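Local coordinates for putative exported protein (Aeromonas hydrophila subsp. hydrophila, PDB 4PJ2) that probably inhibits i-type lysozymes in the bacterial periplasm and binds a magnesium ion, at residues D117-Q120 against A121-T124. Sequence-based numbering, arbitrary orientation.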
loop_
_atom_site.group_PDB
_atom_site.type_symbol
_atom_site.label_atom_id
_atom_site.label_comp_id
_atom_site.label_asym_id
_atom_site.label_seq_id
_atom_site.Cartn_x
_atom_site.Cartn_y
_atom_site.Cartn_z
ATOM N N ASP A 117 1.988 -11.994 -9.853
ATOM C CA ASP A 117 3.184 -11.586 -10.573
ATOM C C ASP A 117 2.921 -10.228 -11.191
ATOM O O ASP A 117 2.190 -10.081 -12.151
ATOM C CB ASP A 117 3.500 -12.635 -11.647
ATOM C CG ASP A 117 4.824 -12.390 -12.349
ATOM O OD1 ASP A 117 5.297 -11.250 -12.381
ATOM O OD2 ASP A 117 5.401 -13.361 -12.886
ATOM N N VAL A 118 3.580 -9.206 -10.640
ATOM C CA VAL A 118 3.402 -7.820 -11.081
ATOM C C VAL A 118 3.965 -7.643 -12.479
ATOM O O VAL A 118 3.424 -6.922 -13.308
ATOM C CB VAL A 118 4.129 -6.874 -10.108
ATOM C CG1 VAL A 118 4.209 -5.457 -10.654
ATOM C CG2 VAL A 118 3.455 -6.897 -8.750
ATOM N N ILE A 119 5.061 -8.332 -12.741
ATOM C CA ILE A 119 5.732 -8.198 -14.023
ATOM C C ILE A 119 4.859 -8.760 -15.131
ATOM O O ILE A 119 4.710 -8.149 -16.179
ATOM C CB ILE A 119 7.093 -8.891 -14.008
ATOM C CG1 ILE A 119 8.023 -8.187 -13.006
ATOM C CG2 ILE A 119 7.715 -8.886 -15.390
ATOM C CD1 ILE A 119 8.304 -6.696 -13.290
ATOM N N GLN A 120 4.266 -9.924 -14.899
ATOM C CA GLN A 120 3.335 -10.528 -15.843
ATOM C C GLN A 120 2.188 -9.570 -16.118
ATOM O O GLN A 120 1.754 -9.394 -17.248
ATOM C CB GLN A 120 2.793 -11.852 -15.272
ATOM C CG GLN A 120 1.744 -12.572 -16.139
ATOM C CD GLN A 120 0.947 -13.638 -15.377
ATOM O OE1 GLN A 120 0.919 -13.656 -14.143
ATOM N NE2 GLN A 120 0.283 -14.518 -16.118
ATOM N N ALA A 121 1.687 -8.946 -15.056
ATOM C CA ALA A 121 0.543 -8.053 -15.198
ATOM C C ALA A 121 0.891 -6.832 -16.046
ATOM O O ALA A 121 0.076 -6.355 -16.836
ATOM C CB ALA A 121 0.041 -7.626 -13.835
ATOM N N LEU A 122 2.114 -6.346 -15.889
ATOM C CA LEU A 122 2.590 -5.200 -16.653
ATOM C C LEU A 122 2.886 -5.533 -18.112
ATOM O O LEU A 122 3.039 -4.624 -18.931
ATOM C CB LEU A 122 3.854 -4.632 -16.010
ATOM C CG LEU A 122 3.683 -3.823 -14.731
ATOM C CD1 LEU A 122 5.015 -3.737 -13.999
ATOM C CD2 LEU A 122 3.141 -2.430 -15.030
ATOM N N LYS A 123 2.990 -6.824 -18.428
ATOM C CA LYS A 123 3.300 -7.267 -19.788
ATOM C C LYS A 123 2.058 -7.764 -20.518
ATOM O O LYS A 123 2.087 -7.943 -21.734
ATOM C CB LYS A 123 4.336 -8.393 -19.770
ATOM C CG LYS A 123 5.758 -7.958 -19.467
ATOM C CD LYS A 123 6.729 -9.055 -19.868
ATOM C CE LYS A 123 7.919 -9.129 -18.943
ATOM N NZ LYS A 123 8.649 -10.421 -19.090
ATOM N N THR A 124 0.980 -8.001 -19.775
ATOM C CA THR A 124 -0.266 -8.485 -20.356
ATOM C C THR A 124 -1.256 -7.340 -20.522
ATOM O O THR A 124 -1.500 -6.584 -19.584
ATOM C CB THR A 124 -0.909 -9.556 -19.456
ATOM O OG1 THR A 124 0.055 -10.573 -19.150
ATOM C CG2 THR A 124 -2.116 -10.185 -20.138
#
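A121 N and L122 N donate to D117 O and V118 O, L122 N to V118 O at 3.0 Å, as two i to i+4 bonds of the short helix 118-123. From K123 onward the pattern tightens: K123 N bonds Q120 O, three residues back, and its bond to I119 O is weak. D117 is the N-cap. Its OD1 accepts from Q120 N at 3.0 Å, nearly straight at 167°, with the N-H arriving from above the carboxylate plane. V118 and L122 lie side by side and point the same way, CG1 to CD1 at 3.8 Å. V118 CG1 stands anti to the backbone N (chi1 169°), beside the carbonyl carbon, on the side of the following turn. I119 CG2 meets K123 CE at 3.6 Å, the two side chains crossing at a slant. In one modelled conformer, T124 OG1 donates to Q120 O at 2.8 Å, from the face of the carbonyl plane opposite K123 N. V118 rests on L90, A92 and L112, I119 on L67 and I78, and L122 on V109 and I78, so the helix packs its apolar side on the sheet of strands 60-67, 76-82, 90-98 and 102-112. The aspartate thus takes up a first-turn N-H that lacks a helical carbonyl one turn back, while Q120 O gathers last-turn donors, T124 N weakly, where the i to i+4 pattern gives way.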